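Bottromycin amidohydrolase (Streptomyces purpureus, PDB 6I5S) probably hydrolyses a thiazoline-containing intermediate as a zinc-dependent amidohydrolase, serving as gatekeeper of bottromycin biosynthesis. Local coordinates at residues W84-G89 / L402-R407; Q116-P121 / A144-G149; V292-T297 / A445-S450; L343-D348 / H361-E366. All blocks are in the same frame, centred on the assembly; numbering follows the deposited sequence.

Contact 1 (W84-G89 / L402-R407); sequences WYVTPG and LVFYRR
Arg-406 lays its guanidinium flat on the indole of Trp-84, the planes 9° apart and CZ 3.6 Å from the centroid of the six-membered ring, a stacked cation-pi pair. A bend at chi2 (-64°) carries Arg-406 CD over the same ring for a CH-pi contact, and NH1 also hydrogen-bonds to Asp-83 O. The opposite indole face receives the edge of Phe-404, with CD1 3.7 Å from Trp-84 CD2 and the planes at 89°, an edge-to-face pair. Val-86 CG2 in turn sits over the Phe-404 ring, 3.6 Å from its centroid. On the face that carries Tyr-85 and Tyr-405, Thr-87 OG1 lies 3.4 Å from Val-403 CB.

Backbone bonds fix the register. Tyr-85 and Tyr-405 exchange two, Tyr-85 N to Tyr-405 O being 2.7 Å and nearly straight; Thr-87 and Val-403 exchange two more.

Pairing strands over 300 residues apart is consistent with the composite beta domain that amidohydrolases build from both chain ends. Strand 43-45 is the parallel neighbour of 84-95, Gly-44 bonding the backbones of Trp-84 and Val-86. Strand 421-424 is antiparallel to 402-405, and Phe-404 makes an edge-to-face pair with Phe-428.

Contact 2 (Q116-P121 / A144-G149); sequences QLWGEP and AGVVDG
Trp-118 presents one face of its indole to the two methyls of Val-146. Its CG stands anti to the backbone N (chi1 -153°), which swings CG to the Val-146 side. Val-146 CG1 lies 3.4 Å from CD2 of Trp-118, while CG2 is modelled over the six-membered ring too close for carbons, so that CH-pi contact is doubtful in detail. The backbones are joined by a weak hydrogen bond, Gly-145 N to Gly-119 O, 3.0 Å long and bent to 125°. An alanine in place of Trp-118 would remove the indole and would probably leave the methyls of Val-146 facing a gap.

Next outward, Gln-116 NE2 holds Trp-118 O at 3.1 Å, straight at 174° but from well above the carbonyl plane, and its OE1 accepts from Val-97 N. Thr-143 OG1 bonds both Gly-119 N and Gly-145 O, bridging the segments. Leu-117 O accepts from NZ of the carboxylated lysine at position 183, a zinc ligand.

The 116-121 loop thus connects sheet strand 111-116 to helix 121-132, with Glu-120 as N-cap, beside the zinc centre, while 144-149 follows strand 139-142 and rests on helix 164-177 through Ala-144 and Val-147.

Contact 3 (V292-T297 / A445-S450); sequences VLQAAT and AGLDPS
Gln-294 and Ala-445 bring two carbonyl oxygens unusually close: Gln-294 O and Ala-445 O are 2.9 Å apart, and as both are acceptors no hydrogen bond joins them. The side chain of the same glutamine offers compensation. Its NE2 donates to Ala-445 O at 2.9 Å with 155° at the hydrogen, lying in the carbonyl plane on a lone pair, and the acceptor is nearly in the plane of the amide. This bond would be expected to draw off some of the negative charge on Ala-445 O and ease the repulsion. CG of Gln-294 stands anti to the backbone N, and a bend at chi2 (62°) turns CD back toward Gly-446; NE2 ends 3.7 Å from Gly-446 CA. An alanine here would remove the amide and CG, and would probably leave Ala-445 O without this donor beside the opposing oxygen.

Gly-446 has positive phi in a Schellman motif ending helix 431-444. A CB there would fall 2.6 Å from Gln-294 NE2, a clash, which shows how closely the amide passes the turn. Two apolar pairs fill in around it: Gln-294 CG is 3.9 Å from Leu-447 CB, and Ala-295 CB is 4.3 Å from Leu-447 CD2. Ala-445 CB packs on Ala-295 O at 3.5 Å.

The contact thus joins the C-terminal ends of two helices, 290-295 and 431-444. Arg-441 NH1, on the latter, hydrogen-bonds to Ala-295 O. Helix 301-313 packs Trp-304 against Val-292, Leu-293 and Ala-296, and Pro-449 folds back on Ser-439 and Ser-443 of helix 431-444.

Contact 4 (L343-D348 / H361-E366); sequences LLVGTD and HKEIAE
Glu-363 holds CG anti to its backbone N (chi1 -179°), which brings CG against Val-345 and Gly-346, and a bend at chi2 (66°) then places CD beside the loop. Its CG sits 3.6 Å from Val-345 CG1 and 3.5 Å from Gly-346 O, the methylene packing against a methyl on one hand and a carbonyl oxygen on the other. The side chains of Val-345 and Glu-363 run alongside each other with opposite senses. The next residue, Ile-364, brings CG1 to 4.2 Å from Val-345 CG1.

No direct hydrogen bond crosses between the segments; a water supplies the polar link. It accepts from Gly-346 N at 2.9 Å and is hydrogen-bonded to Leu-344 O and to Glu-363 OE2, each 2.7 Å away, so three groups of a buried site share it.

The carboxylate has further partners at the start of helix 273-280: OE1 accepts from Val-274 N and OE2 from Leu-273 N. Those N-H groups are likely to stabilise a negative charge on Glu-363. The contact therefore ties the backbone leading to the zinc ligand Asp-348, and helix 273-280, whose Arg-279 salt-bridges OD2 of that ligand, to helix 358-369, consistent with a second-shell role.

How the contacts relate
Contacts 2 and 4 lie nearest the metals: the Leu-117 side chain of contact 2 is about 5 Å from a zinc ion, and contact 4 contributes the zinc ligand Asp-348. Their centres are 21 Å apart, their nearest atoms about 7 Å. Contact 1 lies on the strand that carries His-94 and ends just before His-96, both zinc ligands, yet it sits across the chain's centre from contact 2, with centres 33 Å apart. It approaches contact 4 to about 5 Å between nearest atoms. Contact 3 comes within about 7 Å of contact 4, which it encloses along the chain. Contacts 1 and 3 interleave in sequence, with 402-407 falling between 292-297 and 445-450.

Contact 1 (W84-G89 / L402-R407)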
loop_
_atom_site.group_PDB
_atom_site.type_symbol
_atom_site.label_atom_id
_atom_site.label_comp_id
_atom_site.label_asym_id
_atom_site.label_seq_id
_atom_site.Cartn_x
_atom_site.Cartn_y
_atom_site.Cartn_z
ATOM N N TRP A 84 -16.400 -15.870 13.474
ATOM C CA TRP A 84 -15.405 -15.081 12.781
ATOM C C TRP A 84 -16.061 -13.826 12.244
ATOM O O TRP A 84 -17.239 -13.841 11.857
ATOM C CB TRP A 84 -14.818 -15.808 11.586
ATOM C CG TRP A 84 -14.077 -17.064 11.790
ATOM C CD1 TRP A 84 -14.518 -18.313 11.501
ATOM C CD2 TRP A 84 -12.724 -17.206 12.229
ATOM N NE1 TRP A 84 -13.533 -19.228 11.751
ATOM C CE2 TRP A 84 -12.421 -18.572 12.195
ATOM C CE3 TRP A 84 -11.748 -16.315 12.662
ATOM C CZ2 TRP A 84 -11.188 -19.068 12.588
ATOM C CZ3 TRP A 84 -10.522 -16.822 13.038
ATOM C CH2 TRP A 84 -10.250 -18.168 12.987
ATOM N N TYR A 85 -15.267 -12.756 12.173
ATOM C CA TYR A 85 -15.596 -11.565 11.403
ATOM C C TYR A 85 -14.568 -11.437 10.287
ATOM O O TYR A 85 -13.368 -11.606 10.539
ATOM C CB TYR A 85 -15.550 -10.331 12.299
ATOM C CG TYR A 85 -16.519 -10.341 13.423
ATOM C CD1 TYR A 85 -17.786 -9.783 13.293
ATOM C CD2 TYR A 85 -16.191 -10.927 14.634
ATOM C CE1 TYR A 85 -18.708 -9.807 14.384
ATOM C CE2 TYR A 85 -17.106 -10.941 15.701
ATOM C CZ TYR A 85 -18.350 -10.363 15.546
ATOM O OH TYR A 85 -19.269 -10.380 16.597
ATOM N N VAL A 86 -15.029 -11.172 9.060
ATOM C CA VAL A 86 -14.174 -11.257 7.891
ATOM C C VAL A 86 -14.277 -9.982 7.084
ATOM O O VAL A 86 -15.377 -9.486 6.824
ATOM C CB VAL A 86 -14.548 -12.476 7.033
ATOM C CG1 VAL A 86 -13.946 -12.400 5.686
ATOM C CG2 VAL A 86 -14.065 -13.738 7.760
ATOM N N THR A 87 -13.128 -9.484 6.647
ATOM C CA THR A 87 -13.042 -8.443 5.643
ATOM C C THR A 87 -12.356 -8.954 4.380
ATOM O O THR A 87 -11.604 -9.932 4.424
ATOM C CB THR A 87 -12.254 -7.222 6.166
ATOM O OG1 THR A 87 -10.870 -7.562 6.334
ATOM C CG2 THR A 87 -12.786 -6.804 7.525
ATOM N N PRO A 88 -12.564 -8.285 3.247
ATOM C CA PRO A 88 -11.698 -8.509 2.096
ATOM C C PRO A 88 -10.254 -8.255 2.496
ATOM O O PRO A 88 -9.944 -7.498 3.425
ATOM C CB PRO A 88 -12.176 -7.464 1.099
ATOM C CG PRO A 88 -13.558 -7.165 1.485
ATOM C CD PRO A 88 -13.539 -7.199 2.972
ATOM N N GLY A 89 -9.348 -8.882 1.770
ATOM C CA GLY A 89 -7.939 -8.613 1.985
ATOM C C GLY A 89 -7.616 -7.166 1.676
ATOM O O GLY A 89 -8.239 -6.558 0.815
ATOM N N LEU A 402 -8.979 -12.827 2.087
ATOM C CA LEU A 402 -9.862 -12.374 3.158
ATOM C C LEU A 402 -9.082 -12.266 4.451
ATOM O O LEU A 402 -8.103 -12.983 4.636
ATOM C CB LEU A 402 -11.006 -13.363 3.351
ATOM C CG LEU A 402 -11.958 -13.596 2.177
ATOM C CD1 LEU A 402 -12.908 -14.771 2.479
ATOM C CD2 LEU A 402 -12.734 -12.285 1.933
ATOM N N VAL A 403 -9.546 -11.413 5.369
ATOM C CA VAL A 403 -8.914 -11.257 6.673
ATOM C C VAL A 403 -9.913 -11.637 7.758
ATOM O O VAL A 403 -11.073 -11.226 7.714
ATOM C CB VAL A 403 -8.420 -9.824 6.892
ATOM C CG1 VAL A 403 -7.510 -9.754 8.088
ATOM C CG2 VAL A 403 -7.683 -9.318 5.627
ATOM N N PHE A 404 -9.465 -12.428 8.718
ATOM C CA PHE A 404 -10.318 -13.047 9.728
ATOM C C PHE A 404 -9.987 -12.511 11.122
ATOM O O PHE A 404 -8.812 -12.389 11.472
ATOM C CB PHE A 404 -10.095 -14.546 9.756
ATOM C CG PHE A 404 -10.698 -15.282 8.612
ATOM C CD1 PHE A 404 -11.747 -16.149 8.830
ATOM C CD2 PHE A 404 -10.216 -15.141 7.318
ATOM C CE1 PHE A 404 -12.307 -16.878 7.788
ATOM C CE2 PHE A 404 -10.768 -15.861 6.292
ATOM C CZ PHE A 404 -11.826 -16.722 6.518
ATOM N N TYR A 405 -11.027 -12.262 11.932
ATOM C CA TYR A 405 -10.924 -11.762 13.296
ATOM C C TYR A 405 -11.905 -12.507 14.190
ATOM O O TYR A 405 -13.058 -12.744 13.798
ATOM C CB TYR A 405 -11.251 -10.275 13.349
ATOM C CG TYR A 405 -10.331 -9.428 12.489
ATOM C CD1 TYR A 405 -9.149 -8.904 12.999
ATOM C CD2 TYR A 405 -10.665 -9.146 11.178
ATOM C CE1 TYR A 405 -8.305 -8.082 12.197
ATOM C CE2 TYR A 405 -9.799 -8.378 10.339
ATOM C CZ TYR A 405 -8.639 -7.862 10.883
ATOM O OH TYR A 405 -7.797 -7.087 10.123
ATOM N N ARG A 406 -11.443 -12.882 15.386
ATOM C CA ARG A 406 -12.336 -13.510 16.342
ATOM C C ARG A 406 -13.269 -12.489 16.972
ATOM O O ARG A 406 -14.396 -12.825 17.345
ATOM C CB ARG A 406 -11.536 -14.211 17.421
ATOM C CG ARG A 406 -10.836 -15.463 17.006
ATOM C CD ARG A 406 -11.811 -16.536 16.589
ATOM N NE ARG A 406 -11.136 -17.819 16.394
ATOM C CZ ARG A 406 -11.737 -18.920 15.948
ATOM N NH1 ARG A 406 -13.030 -18.903 15.609
ATOM N NH2 ARG A 406 -11.042 -20.053 15.854
ATOM N N ARG A 407 -12.822 -11.249 17.111
ATOM C CA ARG A 407 -13.648 -10.162 17.617
ATOM C C ARG A 407 -13.786 -9.109 16.524
ATOM O O ARG A 407 -12.934 -9.003 15.649
ATOM C CB ARG A 407 -13.039 -9.532 18.869
ATOM C CG ARG A 407 -12.942 -10.480 20.071
ATOM C CD ARG A 407 -12.349 -9.795 21.304
ATOM N NE ARG A 407 -12.347 -10.680 22.474
ATOM C CZ ARG A 407 -11.874 -10.355 23.677
ATOM N NH1 ARG A 407 -11.349 -9.156 23.898
ATOM N NH2 ARG A 407 -11.924 -11.239 24.667
#

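Contact 2 (Q116-P121 / A144-G149)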
loop_
_atom_site.group_PDB
_atom_site.type_symbol
_atom_site.label_atom_id
_atom_site.label_comp_id
_atom_site.label_asym_id
_atom_site.label_seq_id
_atom_site.Cartn_x
_atom_site.Cartn_y
_atom_site.Cartn_z
ATOM N N GLN A 116 2.654 -1.604 -6.783
ATOM C CA GLN A 116 4.092 -1.359 -6.868
ATOM C C GLN A 116 4.299 -0.187 -7.799
ATOM O O GLN A 116 4.243 -0.341 -9.020
ATOM C CB GLN A 116 4.828 -2.581 -7.388
ATOM C CG GLN A 116 6.321 -2.351 -7.589
ATOM C CD GLN A 116 7.058 -2.152 -6.279
ATOM O OE1 GLN A 116 6.641 -2.642 -5.232
ATOM N NE2 GLN A 116 8.152 -1.428 -6.332
ATOM N N LEU A 117 4.539 0.980 -7.219
ATOM C CA LEU A 117 4.561 2.214 -8.000
ATOM C C LEU A 117 5.948 2.557 -8.526
ATOM O O LEU A 117 6.169 3.676 -9.008
ATOM C CB LEU A 117 3.950 3.356 -7.156
ATOM C CG LEU A 117 2.610 3.755 -7.777
ATOM C CD1 LEU A 117 1.636 2.627 -7.903
ATOM C CD2 LEU A 117 1.995 4.871 -6.978
ATOM N N TRP A 118 6.868 1.611 -8.499
ATOM C CA TRP A 118 8.106 1.669 -9.242
ATOM C C TRP A 118 8.359 0.235 -9.687
ATOM O O TRP A 118 9.190 -0.447 -9.138
ATOM C CB TRP A 118 9.264 2.204 -8.396
ATOM C CG TRP A 118 10.289 2.856 -9.184
ATOM C CD1 TRP A 118 11.047 2.303 -10.172
ATOM C CD2 TRP A 118 10.702 4.217 -9.057
ATOM N NE1 TRP A 118 11.913 3.249 -10.682
ATOM C CE2 TRP A 118 11.723 4.429 -10.006
ATOM C CE3 TRP A 118 10.306 5.281 -8.229
ATOM C CZ2 TRP A 118 12.359 5.664 -10.151
ATOM C CZ3 TRP A 118 10.933 6.510 -8.380
ATOM C CH2 TRP A 118 11.951 6.689 -9.334
ATOM N N GLY A 119 7.580 -0.221 -10.662
ATOM C CA GLY A 119 7.615 -1.627 -11.039
ATOM C C GLY A 119 8.807 -1.990 -11.902
ATOM O O GLY A 119 9.317 -1.215 -12.712
ATOM N N GLU A 120 9.195 -3.247 -11.771
ATOM C CA GLU A 120 10.317 -3.856 -12.494
ATOM C C GLU A 120 9.915 -5.248 -12.980
ATOM O O GLU A 120 8.908 -5.801 -12.526
ATOM C CB GLU A 120 11.546 -4.020 -11.588
ATOM C CG GLU A 120 12.147 -2.708 -11.143
ATOM C CD GLU A 120 13.486 -2.878 -10.433
ATOM O OE1 GLU A 120 14.181 -3.882 -10.684
ATOM O OE2 GLU A 120 13.838 -2.000 -9.620
ATOM N N PRO A 121 10.668 -5.833 -13.898
ATOM C CA PRO A 121 10.427 -7.264 -14.246
ATOM C C PRO A 121 10.371 -8.198 -13.044
ATOM O O PRO A 121 9.570 -9.133 -13.064
ATOM C CB PRO A 121 11.610 -7.573 -15.156
ATOM C CG PRO A 121 11.903 -6.262 -15.828
ATOM C CD PRO A 121 11.724 -5.243 -14.742
ATOM N N ALA A 144 5.165 0.108 -15.180
ATOM C CA ALA A 144 6.339 -0.066 -16.020
ATOM C C ALA A 144 7.371 0.994 -15.624
ATOM O O ALA A 144 7.622 1.968 -16.340
ATOM C CB ALA A 144 5.975 0.056 -17.496
ATOM N N GLY A 145 7.992 0.772 -14.478
ATOM C CA GLY A 145 8.961 1.738 -14.022
ATOM C C GLY A 145 8.241 3.048 -13.722
ATOM O O GLY A 145 7.058 3.069 -13.365
ATOM N N VAL A 146 8.937 4.144 -13.939
ATOM C CA VAL A 146 8.374 5.481 -13.733
ATOM C C VAL A 146 8.849 6.334 -14.905
ATOM O O VAL A 146 10.013 6.252 -15.320
ATOM C CB VAL A 146 8.777 6.144 -12.394
ATOM C CG1 VAL A 146 8.268 5.332 -11.202
ATOM C CG2 VAL A 146 10.242 6.374 -12.327
ATOM N N VAL A 147 7.964 7.176 -15.427
ATOM C CA VAL A 147 8.237 8.044 -16.555
ATOM C C VAL A 147 8.438 9.456 -16.007
ATOM O O VAL A 147 7.670 9.888 -15.146
ATOM C CB VAL A 147 7.069 8.028 -17.557
ATOM C CG1 VAL A 147 7.176 9.070 -18.502
ATOM C CG2 VAL A 147 7.078 6.576 -18.237
ATOM N N ASP A 148 9.482 10.121 -16.466
ATOM C CA ASP A 148 9.773 11.475 -16.042
ATOM C C ASP A 148 10.331 12.250 -17.221
ATOM O O ASP A 148 10.724 11.669 -18.235
ATOM C CB ASP A 148 10.778 11.520 -14.892
ATOM C CG ASP A 148 10.612 12.764 -13.982
ATOM O OD1 ASP A 148 9.759 13.636 -14.266
ATOM O OD2 ASP A 148 11.371 12.879 -12.970
ATOM N N GLY A 149 10.351 13.587 -17.087
ATOM C CA GLY A 149 10.840 14.438 -18.164
ATOM C C GLY A 149 12.323 14.707 -18.029
ATOM O O GLY A 149 12.987 14.306 -17.068
#

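Contact 3 (V292-T297 / A445-S450)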
loop_
_atom_site.group_PDB
_atom_site.type_symbol
_atom_site.label_atom_id
_atom_site.label_comp_id
_atom_site.label_asym_id
_atom_site.label_seq_id
_atom_site.Cartn_x
_atom_site.Cartn_y
_atom_site.Cartn_z
ATOM N N VAL A 292 13.792 -0.479 15.167
ATOM C CA VAL A 292 13.269 -0.448 13.807
ATOM C C VAL A 292 14.405 -0.441 12.797
ATOM O O VAL A 292 14.318 -1.082 11.750
ATOM C CB VAL A 292 12.322 0.744 13.601
ATOM C CG1 VAL A 292 11.847 0.742 12.149
ATOM C CG2 VAL A 292 11.158 0.630 14.478
ATOM N N LEU A 293 15.498 0.266 13.088
ATOM C CA LEU A 293 16.650 0.200 12.194
ATOM C C LEU A 293 17.206 -1.211 12.083
ATOM O O LEU A 293 17.663 -1.614 11.010
ATOM C CB LEU A 293 17.740 1.148 12.668
ATOM C CG LEU A 293 17.528 2.615 12.452
ATOM C CD1 LEU A 293 18.547 3.415 13.304
ATOM C CD2 LEU A 293 17.676 2.932 10.977
ATOM N N GLN A 294 17.240 -1.961 13.191
ATOM C CA GLN A 294 17.694 -3.340 13.118
ATOM C C GLN A 294 16.784 -4.155 12.207
ATOM O O GLN A 294 17.242 -5.089 11.526
ATOM C CB GLN A 294 17.735 -3.940 14.535
ATOM C CG GLN A 294 18.316 -5.329 14.604
ATOM C CD GLN A 294 19.760 -5.373 14.156
ATOM O OE1 GLN A 294 20.644 -4.831 14.813
ATOM N NE2 GLN A 294 20.002 -6.006 13.028
ATOM N N ALA A 295 15.500 -3.793 12.157
ATOM C CA ALA A 295 14.523 -4.548 11.387
ATOM C C ALA A 295 14.566 -4.215 9.905
ATOM O O ALA A 295 14.083 -5.019 9.090
ATOM C CB ALA A 295 13.127 -4.298 11.939
ATOM N N ALA A 296 15.201 -3.109 9.553
ATOM C CA ALA A 296 15.343 -2.695 8.171
ATOM C C ALA A 296 16.255 -3.667 7.439
ATOM O O ALA A 296 17.185 -4.228 8.013
ATOM C CB ALA A 296 15.938 -1.289 8.074
ATOM N N THR A 297 15.996 -3.832 6.152
ATOM C CA THR A 297 16.834 -4.680 5.325
ATOM C C THR A 297 18.218 -4.054 5.148
ATOM O O THR A 297 18.372 -2.831 5.188
ATOM C CB THR A 297 16.194 -4.878 3.959
ATOM O OG1 THR A 297 16.168 -3.633 3.282
ATOM C CG2 THR A 297 14.756 -5.443 4.086
ATOM N N ALA A 445 16.334 -10.341 9.929
ATOM C CA ALA A 445 16.942 -9.027 9.904
ATOM C C ALA A 445 17.809 -8.765 11.124
ATOM O O ALA A 445 18.451 -7.718 11.202
ATOM C CB ALA A 445 15.857 -7.973 9.803
ATOM N N GLY A 446 17.841 -9.672 12.090
ATOM C CA GLY A 446 18.708 -9.516 13.243
ATOM C C GLY A 446 18.051 -8.967 14.479
ATOM O O GLY A 446 18.751 -8.653 15.442
ATOM N N LEU A 447 16.744 -8.795 14.478
ATOM C CA LEU A 447 16.045 -8.285 15.646
ATOM C C LEU A 447 15.413 -9.451 16.384
ATOM O O LEU A 447 14.772 -10.300 15.767
ATOM C CB LEU A 447 14.976 -7.275 15.241
ATOM C CG LEU A 447 14.282 -6.629 16.443
ATOM C CD1 LEU A 447 15.225 -5.769 17.197
ATOM C CD2 LEU A 447 13.091 -5.813 15.929
ATOM N N ASP A 448 15.602 -9.484 17.701
ATOM C CA ASP A 448 14.953 -10.442 18.561
ATOM C C ASP A 448 13.444 -10.328 18.392
ATOM O O ASP A 448 12.880 -9.263 18.679
ATOM C CB ASP A 448 15.359 -10.157 20.007
ATOM C CG ASP A 448 14.868 -11.194 20.967
ATOM O OD1 ASP A 448 13.929 -11.948 20.638
ATOM O OD2 ASP A 448 15.422 -11.221 22.080
ATOM N N PRO A 449 12.753 -11.387 17.962
ATOM C CA PRO A 449 11.292 -11.286 17.787
ATOM C C PRO A 449 10.553 -10.825 19.019
ATOM O O PRO A 449 9.474 -10.245 18.888
ATOM C CB PRO A 449 10.887 -12.722 17.409
ATOM C CG PRO A 449 12.121 -13.361 16.984
ATOM C CD PRO A 449 13.243 -12.747 17.722
ATOM N N SER A 450 11.063 -11.090 20.227
ATOM C CA SER A 450 10.339 -10.630 21.398
ATOM C C SER A 450 10.333 -9.109 21.526
ATOM O O SER A 450 9.572 -8.573 22.338
ATOM C CB SER A 450 10.948 -11.284 22.643
ATOM O OG SER A 450 12.329 -11.000 22.704
#

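Contact 4 (L343-D348 / H361-E366)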
loop_
_atom_site.group_PDB
_atom_site.type_symbol
_atom_site.label_atom_id
_atom_site.label_comp_id
_atom_site.label_asym_id
_atom_site.label_seq_id
_atom_site.Cartn_x
_atom_site.Cartn_y
_atom_site.Cartn_z
ATOM N N LEU A 343 -10.686 7.783 -1.518
ATOM C CA LEU A 343 -9.393 7.656 -0.863
ATOM C C LEU A 343 -8.865 6.220 -0.923
ATOM O O LEU A 343 -9.621 5.258 -1.015
ATOM C CB LEU A 343 -9.478 8.082 0.583
ATOM C CG LEU A 343 -9.631 9.573 0.816
ATOM C CD1 LEU A 343 -9.829 9.796 2.357
ATOM C CD2 LEU A 343 -8.473 10.337 0.353
ATOM N N LEU A 344 -7.543 6.115 -0.871
ATOM C CA LEU A 344 -6.811 4.842 -0.860
ATOM C C LEU A 344 -5.827 4.878 0.295
ATOM O O LEU A 344 -5.395 5.946 0.762
ATOM C CB LEU A 344 -6.039 4.622 -2.205
ATOM C CG LEU A 344 -6.895 4.664 -3.463
ATOM C CD1 LEU A 344 -5.984 4.747 -4.712
ATOM C CD2 LEU A 344 -7.737 3.371 -3.515
ATOM N N VAL A 345 -5.445 3.693 0.749
ATOM C CA VAL A 345 -4.522 3.534 1.864
ATOM C C VAL A 345 -3.198 3.059 1.303
ATOM O O VAL A 345 -3.065 1.873 0.953
ATOM C CB VAL A 345 -5.052 2.549 2.904
ATOM C CG1 VAL A 345 -4.117 2.501 4.026
ATOM C CG2 VAL A 345 -6.450 2.890 3.360
ATOM N N GLY A 346 -2.228 3.964 1.180
ATOM C CA GLY A 346 -0.912 3.600 0.705
ATOM C C GLY A 346 0.131 4.182 1.638
ATOM O O GLY A 346 -0.133 5.141 2.363
ATOM N N THR A 347 1.340 3.605 1.594
ATOM C CA THR A 347 2.325 3.874 2.634
ATOM C C THR A 347 3.649 4.451 2.169
ATOM O O THR A 347 4.350 5.056 2.992
ATOM C CB THR A 347 2.654 2.593 3.406
ATOM O OG1 THR A 347 3.248 1.614 2.539
ATOM C CG2 THR A 347 1.397 2.046 4.050
ATOM N N ASP A 348 4.039 4.238 0.912
ATOM C CA ASP A 348 5.422 4.480 0.490
ATOM C C ASP A 348 6.393 3.679 1.347
ATOM O O ASP A 348 7.521 4.110 1.608
ATOM C CB ASP A 348 5.755 5.990 0.509
ATOM C CG ASP A 348 6.384 6.496 -0.780
ATOM O OD1 ASP A 348 6.722 5.726 -1.677
ATOM O OD2 ASP A 348 6.526 7.721 -0.880
ATOM N N HIS A 361 -1.292 -0.074 8.698
ATOM C CA HIS A 361 -2.154 0.275 9.821
ATOM C C HIS A 361 -1.829 1.647 10.383
ATOM O O HIS A 361 -2.727 2.293 10.924
ATOM C CB HIS A 361 -2.094 -0.882 10.839
ATOM C CG HIS A 361 -2.666 -2.122 10.245
ATOM N ND1 HIS A 361 -4.029 -2.288 10.103
ATOM C CD2 HIS A 361 -2.078 -3.150 9.594
ATOM C CE1 HIS A 361 -4.248 -3.416 9.438
ATOM N NE2 HIS A 361 -3.082 -3.941 9.098
ATOM N N LYS A 362 -0.588 2.104 10.279
ATOM C CA LYS A 362 -0.309 3.504 10.622
ATOM C C LYS A 362 -1.044 4.467 9.708
ATOM O O LYS A 362 -1.491 5.542 10.159
ATOM C CB LYS A 362 1.177 3.797 10.576
ATOM C CG LYS A 362 2.002 3.132 11.661
ATOM C CD LYS A 362 3.331 3.830 11.764
ATOM C CE LYS A 362 4.220 3.184 12.765
ATOM N NZ LYS A 362 5.432 4.020 13.054
ATOM N N GLU A 363 -1.206 4.101 8.433
ATOM C CA GLU A 363 -1.913 4.984 7.520
ATOM C C GLU A 363 -3.406 4.955 7.805
ATOM O O GLU A 363 -4.052 6.002 7.768
ATOM C CB GLU A 363 -1.641 4.589 6.073
ATOM C CG GLU A 363 -2.349 5.512 5.021
ATOM C CD GLU A 363 -1.860 6.898 5.011
ATOM O OE1 GLU A 363 -0.941 7.191 5.812
ATOM O OE2 GLU A 363 -2.414 7.752 4.199
ATOM N N ILE A 364 -3.967 3.782 8.157
ATOM C CA ILE A 364 -5.345 3.764 8.667
ATOM C C ILE A 364 -5.471 4.679 9.879
ATOM O O ILE A 364 -6.434 5.449 9.997
ATOM C CB ILE A 364 -5.793 2.331 9.001
ATOM C CG1 ILE A 364 -6.018 1.580 7.653
ATOM C CG2 ILE A 364 -7.073 2.312 9.849
ATOM C CD1 ILE A 364 -6.235 0.115 7.837
ATOM N N ALA A 365 -4.485 4.644 10.768
ATOM C CA ALA A 365 -4.540 5.513 11.954
ATOM C C ALA A 365 -4.479 7.002 11.573
ATOM O O ALA A 365 -5.204 7.817 12.136
ATOM C CB ALA A 365 -3.399 5.141 12.907
ATOM N N GLU A 366 -3.620 7.376 10.621
ATOM C CA GLU A 366 -3.600 8.759 10.142
ATOM C C GLU A 366 -4.957 9.193 9.603
ATOM O O GLU A 366 -5.422 10.308 9.897
ATOM C CB GLU A 366 -2.561 8.968 9.034
ATOM C CG GLU A 366 -1.088 8.856 9.445
ATOM C CD GLU A 366 -0.512 10.073 10.100
ATOM O OE1 GLU A 366 -1.110 11.162 9.979
ATOM O OE2 GLU A 366 0.573 9.956 10.740
HETATM O O HOH W 1 -2.968 6.747 1.712
#